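Low molecular weight phosphotyrosine protein phosphatase (Vibrio cholerae, PDB 6U1P) probably removes phosphate from phosphotyrosine in proteins, as a low molecular weight tyrosine phosphatase linked to control of exopolysaccharide synthesis and biofilm formation. Local coordinates at residues 9-14 against 42-47. Sequence-based numbering, arbitrary orientation.
Sequences LVVCTG and AGTLKT
The carbonyl oxygen of Thr13 receives two donors from the segment that leaves strand 37-43: Leu45 N binds Thr13 O at 2.9 Å in a nearly straight bond (160° at the hydrogen), and Thr44 OG1 adds a weak bond to the same oxygen. Just before this point residues 9-12 and 42-43 run as parallel strands. Ala42 N donates to Val10 O at 2.9 Å, Ala42 O accepts Cys12 N, and Thr44 N closes the ladder on Cys12 O at 3.1 Å. Two of these acceptors also take a CA-H···O contact: Val11 CA lies 3.0 Å from Ala42 O, and Gly43 CA approaches Cys12 O. Gly43, without a side chain, lets its CA lie 3.5 Å from Thr13 O. On the face that carries Val11 and Ala42, Val11 CG1, anti to its own backbone N (chi1 174°), meets Thr44 CG2 at 3.7 Å, the two side chains crossing at about a right angle. Thr44 OG1 lies between its backbone N and carbonyl carbon (chi1 52°), which turns the hydroxyl to Thr13 O and the methyl to Val11. Leu9 CD1 rests on Ala42 CB at 4.0 Å.

Cys12, the predicted nucleophile, stands on the other face, at the strand end where the phosphate-binding loop of this family begins; the bonds at Cys12 O and Thr13 O tie the start of that loop to residues 44-45. The contact joins the C-terminal ends of strands 6-12 and 37-43, and the loops that follow, in a beta-alpha-beta unit whose helix 18-32 packs on Val10 and Cys12, while helix 91-100 covers Val11 and Thr44, and strand 85-88 flanks strand 6-12 across from strand 37-43.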
loop_
_atom_site.group_PDB
_atom_site.type_symbol
_atom_site.label_atom_id
_atom_site.label_comp_id
_atom_site.label_asym_id
_atom_site.label_seq_id
_atom_site.Cartn_x
_atom_site.Cartn_y
_atom_site.Cartn_z
ATOM N N LEU B 9 -18.090 18.723 3.840
ATOM C CA LEU B 9 -17.609 17.734 2.889
ATOM C C LEU B 9 -16.081 17.744 2.876
ATOM O O LEU B 9 -15.463 18.813 2.912
ATOM C CB LEU B 9 -18.184 18.028 1.511
ATOM C CG LEU B 9 -17.645 17.187 0.364
ATOM C CD1 LEU B 9 -18.066 15.742 0.518
ATOM C CD2 LEU B 9 -18.123 17.792 -0.961
ATOM N N VAL B 10 -15.468 16.556 2.852
ATOM C CA VAL B 10 -14.013 16.400 2.780
ATOM C C VAL B 10 -13.662 15.646 1.498
ATOM O O VAL B 10 -14.319 14.660 1.143
ATOM C CB VAL B 10 -13.432 15.657 4.012
ATOM C CG1 VAL B 10 -13.462 16.522 5.253
ATOM C CG2 VAL B 10 -14.214 14.397 4.296
ATOM N N VAL B 11 -12.613 16.095 0.810
ATOM C CA VAL B 11 -12.343 15.669 -0.557
ATOM C C VAL B 11 -10.864 15.372 -0.720
ATOM O O VAL B 11 -10.012 16.201 -0.377
ATOM C CB VAL B 11 -12.763 16.749 -1.573
ATOM C CG1 VAL B 11 -12.342 16.352 -2.995
ATOM C CG2 VAL B 11 -14.249 17.024 -1.496
ATOM N N CYS B 12 -10.558 14.185 -1.227
ATOM C CA CYS B 12 -9.219 13.885 -1.718
ATOM C C CYS B 12 -9.318 13.474 -3.188
ATOM O O CYS B 12 -10.344 13.757 -3.798
ATOM C CB CYS B 12 -8.555 12.894 -0.766
ATOM S SG CYS B 12 -9.331 11.231 -0.692
ATOM N N THR B 13 -8.294 12.857 -3.791
ATOM C CA THR B 13 -8.378 12.553 -5.222
ATOM C C THR B 13 -9.388 11.440 -5.537
ATOM O O THR B 13 -10.258 11.626 -6.391
ATOM C CB THR B 13 -6.993 12.189 -5.779
ATOM O OG1 THR B 13 -6.015 13.129 -5.307
ATOM C CG2 THR B 13 -6.998 12.255 -7.300
ATOM N N GLY B 14 -9.272 10.264 -4.902
ATOM C CA GLY B 14 -10.105 9.119 -5.257
ATOM C C GLY B 14 -11.181 8.716 -4.255
ATOM O O GLY B 14 -11.904 7.742 -4.473
ATOM N N ALA B 42 -15.736 12.764 -0.489
ATOM C CA ALA B 42 -15.865 12.549 -1.926
ATOM C C ALA B 42 -14.493 12.715 -2.567
ATOM O O ALA B 42 -13.577 13.296 -1.974
ATOM C CB ALA B 42 -16.885 13.512 -2.557
ATOM N N GLY B 43 -14.369 12.219 -3.795
ATOM C CA GLY B 43 -13.134 12.319 -4.555
ATOM C C GLY B 43 -13.334 13.212 -5.766
ATOM O O GLY B 43 -14.458 13.385 -6.247
ATOM N N THR B 44 -12.248 13.841 -6.224
ATOM C CA THR B 44 -12.359 14.629 -7.443
ATOM C C THR B 44 -12.480 13.738 -8.676
ATOM O O THR B 44 -13.100 14.142 -9.662
ATOM C CB THR B 44 -11.175 15.603 -7.576
ATOM O OG1 THR B 44 -9.930 14.909 -7.429
ATOM C CG2 THR B 44 -11.255 16.724 -6.532
ATOM N N LEU B 45 -11.928 12.527 -8.642
ATOM C CA LEU B 45 -11.835 11.685 -9.830
ATOM C C LEU B 45 -12.692 10.434 -9.677
ATOM O O LEU B 45 -12.700 9.805 -8.615
ATOM C CB LEU B 45 -10.376 11.336 -10.121
ATOM C CG LEU B 45 -9.974 10.641 -11.425
ATOM C CD1 LEU B 45 -10.150 9.123 -11.402
ATOM C CD2 LEU B 45 -10.796 11.242 -12.574
ATOM N N LYS B 46 -13.437 10.100 -10.733
ATOM C CA LYS B 46 -14.263 8.897 -10.788
ATOM C C LYS B 46 -13.382 7.657 -10.738
ATOM O O LYS B 46 -12.724 7.312 -11.725
ATOM C CB LYS B 46 -15.118 8.891 -12.068
ATOM C CG LYS B 46 -15.853 7.589 -12.375
ATOM C CD LYS B 46 -15.685 7.205 -13.853
ATOM C CE LYS B 46 -16.807 6.283 -14.336
ATOM N NZ LYS B 46 -16.516 5.536 -15.608
ATOM N N THR B 47 -13.407 6.941 -9.623
ATOM C CA THR B 47 -12.716 5.666 -9.533
ATOM C C THR B 47 -13.701 4.533 -9.772
ATOM O O THR B 47 -14.919 4.724 -9.773
ATOM C CB THR B 47 -12.055 5.499 -8.158
ATOM O OG1 THR B 47 -11.307 4.277 -8.125
ATOM C CG2 THR B 47 -13.109 5.447 -7.060
#